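Local coordinates for protein probable porin (PDB 2Y0H) that probably acts as an outer-membrane porin of the OprD family, an 18-stranded beta barrel through which small solutes would cross the membrane, at residues A[94-99]-A[109-114]; A[132-137]-A[144-149]; A[201-206]-A[237-242]; A[304-309]-A[318-323]; A[343-348]-A[365-370]. All coordinates share one frame; numbering follows the deposited sequence.

Contact 1 of 5, residues A[94-99]-A[109-114]; sequences GLTAKL and GILMPQ
G109 pairs with T96 in an antiparallel, non-hydrogen-bonded bridge, its CA 3.2 Å from L95 O in a CA-H...O contact. The phi/psi of 140°/-136° would jam a side chain against the preceding carbonyl, and a CB would also strike L95 O. At I110 the chain leaves the wall, but two bonds still tie it to the strand. I110 N donates to L95 O at 2.9 Å, from above the carbonyl plane. In return, the T96 hydroxyl donates to I110 O: OG1 comes in at 2.7 Å, in the carbonyl plane and on a lone pair. T96 OG1 can do this because it stands anti to its own carbonyl carbon (chi1 -52°). The two side chains cross at about a right angle, bringing I110 CG2 within 3.0 Å of T96 OG1, a tight fit. I110 CD1 reaches back across G94, 3.9 Å from G94 CA, where a side chain would clash. At L111 the touch weakens to CD2 against T96 CG2 at 4.4 Å, and L111 also packs on L134. Beyond it the segment turns from the strand. Such a corner, where a strand ends and the chain folds off the barrel wall, is consistent with the inward-folded third loop that narrows the lumen of outer-membrane porins.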
# COMPACT_ATOMS: atom_id res chain seq x y z
N GLY A 94 -17.99 0.03 9.70
CA GLY A 94 -18.28 -1.04 8.76
C GLY A 94 -18.29 -2.36 9.48
O GLY A 94 -17.59 -2.54 10.49
N LEU A 95 -19.09 -3.29 8.97
CA LEU A 95 -19.11 -4.67 9.45
C LEU A 95 -18.57 -5.60 8.40
O LEU A 95 -18.64 -5.30 7.20
CB LEU A 95 -20.54 -5.11 9.80
CG LEU A 95 -21.25 -4.29 10.87
CD1 LEU A 95 -22.64 -4.84 11.10
CD2 LEU A 95 -20.46 -4.28 12.16
N THR A 96 -18.04 -6.72 8.86
CA THR A 96 -17.51 -7.75 7.98
C THR A 96 -17.98 -9.12 8.45
O THR A 96 -17.54 -9.62 9.49
CB THR A 96 -15.98 -7.74 7.97
OG1 THR A 96 -15.51 -6.41 7.71
CG2 THR A 96 -15.45 -8.69 6.93
N ALA A 97 -18.89 -9.73 7.69
CA ALA A 97 -19.31 -11.10 7.94
C ALA A 97 -18.19 -12.00 7.47
O ALA A 97 -17.55 -11.70 6.47
CB ALA A 97 -20.61 -11.41 7.18
N LYS A 98 -17.92 -13.09 8.19
CA LYS A 98 -16.91 -14.04 7.76
C LYS A 98 -17.40 -15.49 7.85
O LYS A 98 -18.02 -15.87 8.85
CB LYS A 98 -15.58 -13.85 8.52
CG LYS A 98 -15.68 -13.94 10.03
CD LYS A 98 -14.44 -13.39 10.71
CE LYS A 98 -14.54 -13.54 12.23
NZ LYS A 98 -13.41 -12.91 13.00
N LEU A 99 -17.13 -16.27 6.81
CA LEU A 99 -17.39 -17.71 6.81
C LEU A 99 -16.07 -18.44 6.67
O LEU A 99 -15.14 -17.92 6.04
CB LEU A 99 -18.28 -18.11 5.64
CG LEU A 99 -19.60 -17.38 5.40
CD1 LEU A 99 -20.32 -17.99 4.21
CD2 LEU A 99 -20.48 -17.41 6.63
N GLY A 109 -18.14 -7.42 3.46
CA GLY A 109 -18.38 -6.17 4.15
C GLY A 109 -17.20 -5.24 4.01
O GLY A 109 -16.62 -5.09 2.93
N ILE A 110 -16.82 -4.60 5.11
CA ILE A 110 -15.67 -3.70 5.07
C ILE A 110 -14.36 -4.50 4.95
O ILE A 110 -14.17 -5.51 5.60
CB ILE A 110 -15.64 -2.74 6.27
CG1 ILE A 110 -14.81 -1.51 5.95
CG2 ILE A 110 -15.19 -3.47 7.56
CD1 ILE A 110 -14.90 -0.43 7.01
N LEU A 111 -13.47 -4.04 4.07
CA LEU A 111 -12.24 -4.76 3.80
C LEU A 111 -11.07 -3.81 3.68
O LEU A 111 -11.24 -2.64 3.30
CB LEU A 111 -12.37 -5.50 2.47
CG LEU A 111 -13.49 -6.52 2.35
CD1 LEU A 111 -13.57 -7.01 0.90
CD2 LEU A 111 -13.20 -7.67 3.30
N MET A 112 -9.89 -4.32 4.00
CA MET A 112 -8.64 -3.63 3.71
C MET A 112 -7.75 -4.55 2.90
O MET A 112 -6.85 -5.18 3.45
CB MET A 112 -7.93 -3.25 5.01
CG MET A 112 -8.64 -2.18 5.77
SD MET A 112 -7.82 -1.87 7.33
CE MET A 112 -9.17 -1.21 8.29
N PRO A 113 -8.01 -4.66 1.58
CA PRO A 113 -7.19 -5.50 0.71
C PRO A 113 -5.75 -5.01 0.64
O PRO A 113 -5.51 -3.80 0.60
CB PRO A 113 -7.83 -5.31 -0.68
CG PRO A 113 -9.08 -4.55 -0.47
CD PRO A 113 -9.00 -3.86 0.84
N GLN A 114 -4.80 -5.94 0.60
CA GLN A 114 -3.40 -5.60 0.39
C GLN A 114 -2.87 -6.48 -0.73
O GLN A 114 -2.06 -7.38 -0.49
CB GLN A 114 -2.60 -5.83 1.68
CG GLN A 114 -3.03 -4.92 2.82
CD GLN A 114 -2.08 -5.02 4.01
OE1 GLN A 114 -2.52 -5.26 5.13
NE2 GLN A 114 -0.79 -4.83 3.77

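Contact 2 of 5, residues A[132-137]-A[144-149]; sequences GALLTS and TLTAGQ
L135 and A147 meet through their flat peptide groups; no ring takes part. L135 N donates to A147 O at 2.7 Å, and A147 N returns the bond to L135 O at 3.0 Å. The same double exchange joins A133 with Q149 and S137 with L145, giving six bonds between the strands. On one face of the sheet stand A133, L135, S137, L145, A147 and Q149; on the other, L134, T136 and T146. This is a beta hairpin of the barrel wall, its strands antiparallel at 171°. A bound detergent near A133 suggests that the first face looks outward, and L134 carries L111 on the other. There the main touch runs diagonally: L134 CG is anti to its backbone N (chi1 -170°), which leans CD1 over to T146 CG2 at 3.6 Å. L134 CD1 also passes 4.1 Å from G148 CA, where a CB would collide with it. Polar ends on the A133 face find partners elsewhere. S137 OG is hydrogen-bonded to T104 OG1 of the preceding strand, and the Q149 amide is held at both ends, OE1 by W151 NE1 and NE2 by N179 OD1.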
# COMPACT_ATOMS: atom_id res chain seq x y z
N GLY A 132 -16.70 -4.91 -0.06
CA GLY A 132 -16.72 -5.95 -1.06
C GLY A 132 -16.87 -7.34 -0.49
O GLY A 132 -17.23 -7.55 0.67
N ALA A 133 -16.60 -8.32 -1.34
CA ALA A 133 -16.59 -9.70 -0.93
C ALA A 133 -15.27 -10.31 -1.40
O ALA A 133 -14.89 -10.16 -2.56
CB ALA A 133 -17.78 -10.43 -1.52
N LEU A 134 -14.57 -10.97 -0.48
CA LEU A 134 -13.24 -11.52 -0.75
C LEU A 134 -13.15 -12.98 -0.31
O LEU A 134 -13.36 -13.31 0.87
CB LEU A 134 -12.18 -10.70 0.00
CG LEU A 134 -10.69 -10.94 -0.30
CD1 LEU A 134 -10.41 -10.79 -1.77
CD2 LEU A 134 -9.82 -9.98 0.52
N LEU A 135 -12.82 -13.85 -1.25
CA LEU A 135 -12.69 -15.29 -1.00
C LEU A 135 -11.22 -15.64 -1.10
O LEU A 135 -10.58 -15.30 -2.09
CB LEU A 135 -13.50 -16.07 -2.04
CG LEU A 135 -13.80 -17.58 -1.98
CD1 LEU A 135 -12.62 -18.39 -2.48
CD2 LEU A 135 -14.27 -18.05 -0.60
N THR A 136 -10.67 -16.27 -0.07
CA THR A 136 -9.27 -16.72 -0.10
C THR A 136 -9.24 -18.21 0.22
O THR A 136 -9.98 -18.69 1.07
CB THR A 136 -8.38 -15.97 0.91
OG1 THR A 136 -8.80 -16.27 2.25
CG2 THR A 136 -8.47 -14.47 0.72
N SER A 137 -8.39 -18.96 -0.47
CA SER A 137 -8.40 -20.39 -0.26
C SER A 137 -7.00 -20.95 -0.40
O SER A 137 -6.31 -20.67 -1.38
CB SER A 137 -9.37 -21.06 -1.22
OG SER A 137 -9.45 -22.45 -0.97
N THR A 144 -2.17 -20.28 -2.84
CA THR A 144 -3.25 -19.45 -2.32
C THR A 144 -4.04 -18.87 -3.47
O THR A 144 -3.49 -18.26 -4.38
CB THR A 144 -2.72 -18.32 -1.44
OG1 THR A 144 -1.92 -18.88 -0.40
CG2 THR A 144 -3.88 -17.53 -0.80
N LEU A 145 -5.35 -19.09 -3.45
CA LEU A 145 -6.19 -18.59 -4.52
C LEU A 145 -7.06 -17.49 -3.96
O LEU A 145 -7.55 -17.59 -2.83
CB LEU A 145 -7.05 -19.72 -5.09
CG LEU A 145 -6.25 -20.89 -5.67
CD1 LEU A 145 -7.17 -21.96 -6.24
CD2 LEU A 145 -5.23 -20.42 -6.72
N THR A 146 -7.25 -16.45 -4.74
CA THR A 146 -8.06 -15.31 -4.31
C THR A 146 -9.06 -14.90 -5.39
O THR A 146 -8.77 -14.93 -6.59
CB THR A 146 -7.18 -14.11 -3.94
OG1 THR A 146 -6.24 -14.50 -2.94
CG2 THR A 146 -8.03 -12.95 -3.41
N ALA A 147 -10.26 -14.54 -4.95
CA ALA A 147 -11.28 -14.04 -5.86
C ALA A 147 -12.10 -13.06 -5.06
O ALA A 147 -12.48 -13.33 -3.91
CB ALA A 147 -12.15 -15.18 -6.41
N GLY A 148 -12.36 -11.90 -5.64
CA GLY A 148 -13.06 -10.87 -4.90
C GLY A 148 -13.77 -9.86 -5.78
O GLY A 148 -13.53 -9.76 -6.98
N GLN A 149 -14.67 -9.12 -5.16
CA GLN A 149 -15.27 -8.00 -5.83
C GLN A 149 -15.38 -6.87 -4.83
O GLN A 149 -15.88 -7.07 -3.72
CB GLN A 149 -16.64 -8.38 -6.37
CG GLN A 149 -17.29 -7.32 -7.26
CD GLN A 149 -18.69 -7.73 -7.70
OE1 GLN A 149 -19.62 -7.69 -6.90
NE2 GLN A 149 -18.83 -8.16 -8.95

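Contact 3 of 5, residues A[201-206]-A[237-242]; sequences KDIYRQ and AAISGP
D202 meets the 237-242 loop with both its side chain and its carbonyl. OD1 accepts from A237 N at 2.9 Å in a nearly straight bond (169°), the donor lying above the carboxylate plane. CG, anti to the carbonyl carbon (chi1 -75°), turns the acid to that side, and K201 NZ makes a long salt bridge to the other oxygen. D202 O takes I239 N at 2.9 Å, almost head-on to the carbonyl (C=O...N 175°), so one residue grips the loop two positions apart. I203 adds the apolar part: its CG1 packs against I239 CG1 at 3.7 Å, and its CG2 leans on S240 OG. The carbonyl of I203 is linked across by water 1, which donates to I203 O (2.9 Å) and to G241 O (2.7 Å) and accepts from S240 N and S240 OG. The contact links two connections at the same end of the barrel. The loop's own shape is a type I beta turn from A238 to G241, closed by G241 N to A238 O at 3.1 Å. I203 and Y204 together form a classic beta bulge facing L200, where strand 204-216 starts. S240 OG is also bound by R169 NH2. R205, already in the strand, makes a salt bridge through NE to D235, whose other oxygen accepts from D202 N.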
# COMPACT_ATOMS: atom_id res chain seq x y z
N LYS A 201 -14.90 -2.65 -13.79
CA LYS A 201 -15.85 -2.90 -14.88
C LYS A 201 -16.15 -1.65 -15.72
O LYS A 201 -16.48 -0.60 -15.19
CB LYS A 201 -17.16 -3.47 -14.34
CG LYS A 201 -18.03 -4.10 -15.44
CD LYS A 201 -19.40 -4.50 -14.93
CE LYS A 201 -20.19 -5.28 -16.01
NZ LYS A 201 -20.27 -4.54 -17.31
N ASP A 202 -16.01 -1.80 -17.02
CA ASP A 202 -16.18 -0.70 -17.98
C ASP A 202 -15.14 0.42 -17.96
O ASP A 202 -15.28 1.40 -18.68
CB ASP A 202 -17.58 -0.11 -17.88
CG ASP A 202 -18.61 -1.00 -18.51
OD1 ASP A 202 -18.24 -1.67 -19.51
OD2 ASP A 202 -19.75 -1.04 -18.00
N ILE A 203 -14.08 0.27 -17.17
CA ILE A 203 -13.04 1.29 -17.14
C ILE A 203 -11.66 0.74 -17.52
O ILE A 203 -11.09 1.15 -18.53
CB ILE A 203 -13.00 2.03 -15.78
CG1 ILE A 203 -14.31 2.79 -15.59
CG2 ILE A 203 -11.78 2.97 -15.69
CD1 ILE A 203 -14.46 3.48 -14.25
N TYR A 204 -11.15 -0.20 -16.73
CA TYR A 204 -9.87 -0.83 -17.05
C TYR A 204 -9.72 -2.27 -16.57
O TYR A 204 -10.46 -2.74 -15.70
CB TYR A 204 -8.69 0.04 -16.57
CG TYR A 204 -8.36 -0.07 -15.08
CD1 TYR A 204 -9.04 0.70 -14.14
CD2 TYR A 204 -7.37 -0.94 -14.63
CE1 TYR A 204 -8.72 0.62 -12.79
CE2 TYR A 204 -7.05 -1.03 -13.28
CZ TYR A 204 -7.73 -0.25 -12.37
OH TYR A 204 -7.42 -0.34 -11.04
N ARG A 205 -8.75 -2.95 -17.18
CA ARG A 205 -8.33 -4.32 -16.85
C ARG A 205 -6.83 -4.27 -16.58
O ARG A 205 -6.11 -3.56 -17.26
CB ARG A 205 -8.47 -5.23 -18.07
CG ARG A 205 -9.82 -5.71 -18.41
CD ARG A 205 -9.77 -6.54 -19.70
NE ARG A 205 -11.13 -6.82 -20.14
CZ ARG A 205 -11.60 -8.02 -20.46
NH1 ARG A 205 -10.81 -9.09 -20.42
NH2 ARG A 205 -12.87 -8.15 -20.82
N GLN A 206 -6.36 -5.08 -15.65
CA GLN A 206 -4.95 -5.07 -15.30
C GLN A 206 -4.45 -6.47 -14.96
O GLN A 206 -5.01 -7.14 -14.09
CB GLN A 206 -4.74 -4.13 -14.12
CG GLN A 206 -3.31 -3.94 -13.72
CD GLN A 206 -3.16 -2.78 -12.74
OE1 GLN A 206 -3.33 -2.95 -11.55
NE2 GLN A 206 -2.83 -1.60 -13.27
N ALA A 237 -17.06 -0.72 -21.99
CA ALA A 237 -17.39 0.54 -22.66
C ALA A 237 -16.26 1.56 -22.55
O ALA A 237 -16.25 2.55 -23.28
CB ALA A 237 -18.68 1.12 -22.10
N ALA A 238 -15.32 1.31 -21.65
CA ALA A 238 -14.16 2.20 -21.51
C ALA A 238 -14.62 3.65 -21.28
O ALA A 238 -14.24 4.55 -22.01
CB ALA A 238 -13.26 2.10 -22.74
N ILE A 239 -15.43 3.86 -20.26
CA ILE A 239 -16.08 5.14 -20.08
C ILE A 239 -15.16 6.29 -19.67
O ILE A 239 -15.58 7.44 -19.65
CB ILE A 239 -17.24 5.03 -19.09
CG1 ILE A 239 -16.75 4.52 -17.72
CG2 ILE A 239 -18.31 4.12 -19.66
CD1 ILE A 239 -17.89 4.28 -16.74
N SER A 240 -13.90 5.99 -19.37
CA SER A 240 -12.97 7.04 -18.98
C SER A 240 -11.94 7.27 -20.07
O SER A 240 -10.98 8.01 -19.87
CB SER A 240 -12.30 6.74 -17.62
OG SER A 240 -11.10 5.99 -17.75
N GLY A 241 -12.14 6.63 -21.21
CA GLY A 241 -11.23 6.76 -22.34
C GLY A 241 -10.23 5.62 -22.40
O GLY A 241 -10.30 4.68 -21.60
N PRO A 242 -9.29 5.70 -23.35
CA PRO A 242 -8.25 4.67 -23.54
C PRO A 242 -7.38 4.51 -22.29
O PRO A 242 -7.17 5.46 -21.54
CB PRO A 242 -7.41 5.22 -24.69
CG PRO A 242 -8.29 6.19 -25.39
CD PRO A 242 -9.13 6.81 -24.30
O HOH W 1 -11.82 3.81 -19.53

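Contact 4 of 5, residues A[304-309]-A[318-323]; sequences LRYDYD and LNLMTR
Y306 and T322 exchange two backbone bonds, as do Y308 and L320. Y306, Y308, L320 and T322 stand on one face of the sheet; R305, D307, D309, N319, M321 and R323 stand on the other. R305, its chain extended, grips D307 side-on: NE donates to the syn lone pair of OD1 at 2.9 Å, and NH2 to OD2 at 3.0 Å. From the facing strand, M321 crosses R305 at about a right angle, its CG over one guanidinium face, 3.4 Å from R305 NH2. Its CE lies over one face of the R323 guanidinium, offset toward the rim. D307 OD2 has a further donor, water 3, at 2.7 Å, which also donates to L320 O. The two arginines run side by side with guanidinium planes 81° apart, and R305 NH1 comes within 3.5 Å of R323 NH1; water 2 accepts from both, which probably eases the repulsion. R323 NE finds N345 OD1, and T322 OG1 pairs with T346 OG1. Y306 OH is bonded to H259 ND1, and D309 OD1 accepts from A311 N. The closely spaced R305 and R323 are consistent with the basic ladder of OprD-family channels. The hairpin lies in the wall between strand 259-269, bonded to R305 and D307 through G262 and A260, and strand 339-351, bonded to M321 and R323.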
# COMPACT_ATOMS: atom_id res chain seq x y z
N LEU A 304 18.00 3.88 -5.00
CA LEU A 304 18.96 3.34 -4.05
C LEU A 304 18.38 3.48 -2.63
O LEU A 304 17.83 4.53 -2.27
CB LEU A 304 20.30 4.08 -4.14
CG LEU A 304 21.04 3.96 -5.49
CD1 LEU A 304 22.30 4.81 -5.49
CD2 LEU A 304 21.37 2.51 -5.83
N ARG A 305 18.48 2.41 -1.85
CA ARG A 305 17.94 2.39 -0.50
C ARG A 305 18.88 1.70 0.49
O ARG A 305 19.47 0.66 0.19
CB ARG A 305 16.59 1.67 -0.50
CG ARG A 305 16.03 1.42 0.89
CD ARG A 305 14.64 0.74 0.83
NE ARG A 305 14.21 0.35 2.16
CZ ARG A 305 12.94 0.17 2.53
NH1 ARG A 305 11.93 0.34 1.66
NH2 ARG A 305 12.68 -0.17 3.78
N TYR A 306 19.00 2.28 1.67
CA TYR A 306 19.80 1.70 2.73
C TYR A 306 18.99 1.56 4.01
O TYR A 306 18.28 2.48 4.39
CB TYR A 306 21.04 2.56 3.00
CG TYR A 306 21.82 2.10 4.20
CD1 TYR A 306 22.53 0.90 4.17
CD2 TYR A 306 21.84 2.84 5.37
CE1 TYR A 306 23.25 0.47 5.27
CE2 TYR A 306 22.56 2.42 6.47
CZ TYR A 306 23.26 1.24 6.41
OH TYR A 306 23.96 0.82 7.51
N ASP A 307 19.10 0.40 4.65
CA ASP A 307 18.44 0.17 5.93
C ASP A 307 19.44 -0.20 7.01
O ASP A 307 20.43 -0.88 6.74
CB ASP A 307 17.40 -0.95 5.83
CG ASP A 307 16.27 -0.61 4.89
OD1 ASP A 307 16.41 -0.86 3.66
OD2 ASP A 307 15.25 -0.10 5.39
N TYR A 308 19.18 0.26 8.23
CA TYR A 308 19.96 -0.18 9.36
C TYR A 308 19.10 -0.50 10.59
O TYR A 308 18.25 0.30 10.99
CB TYR A 308 21.06 0.83 9.71
CG TYR A 308 22.06 0.25 10.70
CD1 TYR A 308 22.87 -0.82 10.35
CD2 TYR A 308 22.15 0.74 12.00
CE1 TYR A 308 23.77 -1.38 11.26
CE2 TYR A 308 23.04 0.19 12.92
CZ TYR A 308 23.85 -0.86 12.54
OH TYR A 308 24.73 -1.40 13.45
N ASP A 309 19.31 -1.69 11.13
CA ASP A 309 18.70 -2.11 12.39
C ASP A 309 19.74 -1.88 13.51
O ASP A 309 20.85 -2.42 13.47
CB ASP A 309 18.26 -3.58 12.30
CG ASP A 309 17.50 -4.07 13.55
OD1 ASP A 309 17.64 -3.48 14.64
OD2 ASP A 309 16.76 -5.07 13.45
N LEU A 318 15.13 0.47 17.19
CA LEU A 318 15.48 1.65 16.41
C LEU A 318 15.94 1.23 15.00
O LEU A 318 16.75 0.30 14.85
CB LEU A 318 16.54 2.49 17.14
CG LEU A 318 16.89 3.85 16.53
CD1 LEU A 318 15.75 4.87 16.68
CD2 LEU A 318 18.17 4.39 17.12
N ASN A 319 15.41 1.89 13.97
CA ASN A 319 15.74 1.57 12.58
C ASN A 319 15.88 2.82 11.73
O ASN A 319 15.06 3.73 11.82
CB ASN A 319 14.68 0.67 11.93
CG ASN A 319 14.60 -0.70 12.57
OD1 ASN A 319 15.36 -1.62 12.23
ND2 ASN A 319 13.67 -0.86 13.51
N LEU A 320 16.92 2.85 10.91
CA LEU A 320 17.13 3.90 9.93
C LEU A 320 16.78 3.39 8.53
O LEU A 320 17.21 2.30 8.14
CB LEU A 320 18.59 4.34 9.95
CG LEU A 320 19.03 5.24 8.80
CD1 LEU A 320 18.35 6.60 8.92
CD2 LEU A 320 20.55 5.40 8.77
N MET A 321 15.99 4.15 7.78
CA MET A 321 15.80 3.88 6.35
C MET A 321 16.02 5.16 5.56
O MET A 321 15.45 6.20 5.89
CB MET A 321 14.41 3.31 6.05
CG MET A 321 14.20 2.81 4.59
SD MET A 321 14.02 4.10 3.32
CE MET A 321 12.38 4.76 3.67
N THR A 322 16.89 5.11 4.56
CA THR A 322 17.04 6.25 3.66
C THR A 322 17.08 5.75 2.22
O THR A 322 17.72 4.75 1.91
CB THR A 322 18.27 7.12 4.01
OG1 THR A 322 18.22 8.33 3.24
CG2 THR A 322 19.57 6.36 3.73
N ARG A 323 16.34 6.42 1.35
CA ARG A 323 16.24 5.98 -0.02
C ARG A 323 16.14 7.19 -0.93
O ARG A 323 15.71 8.27 -0.51
CB ARG A 323 15.04 5.04 -0.20
CG ARG A 323 13.70 5.68 0.18
CD ARG A 323 12.54 4.68 0.10
NE ARG A 323 11.29 5.28 0.56
CZ ARG A 323 10.19 4.59 0.88
NH1 ARG A 323 10.18 3.27 0.79
NH2 ARG A 323 9.12 5.24 1.29
O HOH W 2 11.78 1.43 -0.90
O HOH W 3 15.00 0.22 8.07

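Contact 5 of 5, residues A[343-348]-A[365-370]; sequences ERNTDL and RNITYR
R365 CG stands anti to the carbonyl carbon (chi1 -43°), and the single bend at chi3 (66°) brings the guanidinium round to D347. D347 also has CG anti to its carbonyl carbon and extends from the facing strand to meet it. R365 NE donates to D347 OD1 at 3.0 Å, in the guanidinium plane but from above that of the carboxylate; the second arm, R365 NH2 to D347 OD2, is weak. The two planes stand 66° apart, so the salt bridge is skewed rather than flat. Further along the same face, the extended E343 presents OE2 to N345 ND2, which donates to its anti lone pair at 3.0 Å. I367 packs beside this pair: its CG2 lies 3.8 Å from E343 OE2 and its CG1 3.9 Å from N345 ND2. E343 OE1 approaches Y369 CD1 to 4.0 Å. The carboxylate also accepts from Y291 N and Q292 N, while N345 OD1 takes A290 N, binding a loop over this face. Four backbone bonds join R344 with T368 and T346 with N366. Y369 OH is bonded to E341. In the barrel the hairpin lies between strand 318-330, whose R323 comes close to R365 with like charge, and strand 376-389, which I367 touches at R381 and R370 reaches through D378.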
# COMPACT_ATOMS: atom_id res chain seq x y z
N GLU A 343 13.35 12.20 -5.48
CA GLU A 343 12.86 12.26 -4.11
C GLU A 343 13.82 11.53 -3.19
O GLU A 343 14.38 10.49 -3.56
CB GLU A 343 11.46 11.66 -4.01
CG GLU A 343 10.79 11.86 -2.63
CD GLU A 343 9.31 11.42 -2.59
OE1 GLU A 343 8.63 11.47 -3.64
OE2 GLU A 343 8.84 11.03 -1.49
N ARG A 344 14.03 12.08 -2.01
CA ARG A 344 14.73 11.38 -0.96
C ARG A 344 13.80 11.24 0.24
O ARG A 344 13.07 12.16 0.57
CB ARG A 344 16.01 12.11 -0.58
CG ARG A 344 16.66 11.60 0.70
CD ARG A 344 18.10 11.22 0.46
NE ARG A 344 18.74 12.15 -0.47
CZ ARG A 344 20.01 12.06 -0.85
NH1 ARG A 344 20.77 11.08 -0.38
NH2 ARG A 344 20.51 12.95 -1.71
N ASN A 345 13.84 10.07 0.88
CA ASN A 345 13.07 9.79 2.09
C ASN A 345 14.04 9.29 3.14
O ASN A 345 14.82 8.37 2.88
CB ASN A 345 12.04 8.68 1.86
CG ASN A 345 10.88 9.11 0.99
OD1 ASN A 345 10.12 8.27 0.49
ND2 ASN A 345 10.73 10.41 0.80
N THR A 346 14.02 9.90 4.31
CA THR A 346 14.79 9.39 5.43
C THR A 346 13.84 9.18 6.58
O THR A 346 13.16 10.11 7.02
CB THR A 346 15.92 10.34 5.84
OG1 THR A 346 16.84 10.49 4.75
CG2 THR A 346 16.66 9.80 7.04
N ASP A 347 13.76 7.94 7.05
CA ASP A 347 12.88 7.59 8.15
C ASP A 347 13.70 7.10 9.32
O ASP A 347 14.60 6.29 9.15
CB ASP A 347 11.89 6.51 7.73
CG ASP A 347 10.90 7.00 6.70
OD1 ASP A 347 10.77 8.23 6.59
OD2 ASP A 347 10.26 6.17 6.02
N LEU A 348 13.41 7.62 10.50
CA LEU A 348 13.94 7.05 11.71
C LEU A 348 12.74 6.56 12.49
O LEU A 348 11.81 7.31 12.77
CB LEU A 348 14.73 8.09 12.50
CG LEU A 348 15.53 7.57 13.70
CD1 LEU A 348 16.58 6.54 13.27
CD2 LEU A 348 16.17 8.72 14.45
N ARG A 365 9.86 11.13 9.65
CA ARG A 365 10.09 11.01 8.21
C ARG A 365 10.48 12.36 7.63
O ARG A 365 9.77 13.34 7.82
CB ARG A 365 8.83 10.54 7.49
CG ARG A 365 8.04 9.43 8.15
CD ARG A 365 7.09 8.76 7.15
NE ARG A 365 7.82 8.06 6.10
CZ ARG A 365 7.24 7.42 5.09
NH1 ARG A 365 5.92 7.38 4.98
NH2 ARG A 365 8.00 6.81 4.18
N ASN A 366 11.60 12.39 6.92
CA ASN A 366 12.01 13.58 6.19
C ASN A 366 11.82 13.34 4.70
O ASN A 366 12.30 12.34 4.14
CB ASN A 366 13.47 13.95 6.50
CG ASN A 366 13.90 15.27 5.84
OD1 ASN A 366 13.06 16.07 5.41
ND2 ASN A 366 15.21 15.49 5.77
N ILE A 367 11.12 14.26 4.05
CA ILE A 367 10.82 14.13 2.63
C ILE A 367 11.38 15.30 1.83
O ILE A 367 11.05 16.45 2.08
CB ILE A 367 9.31 14.01 2.40
CG1 ILE A 367 8.77 12.79 3.13
CG2 ILE A 367 9.00 13.91 0.93
CD1 ILE A 367 7.29 12.61 2.98
N THR A 368 12.23 15.00 0.85
CA THR A 368 12.72 16.04 -0.03
C THR A 368 12.43 15.64 -1.47
O THR A 368 12.76 14.53 -1.89
CB THR A 368 14.23 16.31 0.16
OG1 THR A 368 14.51 16.54 1.54
CG2 THR A 368 14.67 17.53 -0.64
N TYR A 369 11.80 16.55 -2.21
CA TYR A 369 11.35 16.27 -3.57
C TYR A 369 11.55 17.48 -4.47
O TYR A 369 11.22 18.60 -4.09
CB TYR A 369 9.87 15.90 -3.58
CG TYR A 369 9.26 15.88 -4.96
CD1 TYR A 369 9.41 14.77 -5.78
CD2 TYR A 369 8.54 16.97 -5.44
CE1 TYR A 369 8.85 14.73 -7.05
CE2 TYR A 369 7.97 16.94 -6.71
CZ TYR A 369 8.13 15.82 -7.51
OH TYR A 369 7.59 15.78 -8.77
N ARG A 370 12.10 17.25 -5.66
CA ARG A 370 12.28 18.30 -6.66
C ARG A 370 11.90 17.78 -8.03
O ARG A 370 12.14 16.61 -8.33
CB ARG A 370 13.73 18.77 -6.71
CG ARG A 370 14.24 19.31 -5.40
CD ARG A 370 13.64 20.65 -5.06
NE ARG A 370 14.29 21.20 -3.87
CZ ARG A 370 13.92 20.92 -2.63
NH1 ARG A 370 12.90 20.10 -2.42
NH2 ARG A 370 14.56 21.45 -1.61

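In the fold
From the N terminus, contact 1 comes first, spanning strand 104-108 and holding the chain where it leaves the wall. Contact 2 follows, closing the hairpin of strands 129-137 and 143-154, and it touches contact 1 through a probable bond from G109 N to G132 O and through L111. Contact 3 spans two further strands and ties connections at one end. Contact 4 closes the hairpin 300-309/318-330, and contact 5 the next, 339-351/361-371; they adjoin, M321 O lying 2.7 Å from D347 N. All five run in series, with none nested or crossing. Contacts 1 and 2 lie opposite contacts 4 and 5 across the centre of one closed antiparallel barrel, from whose wall 109-114 has turned off.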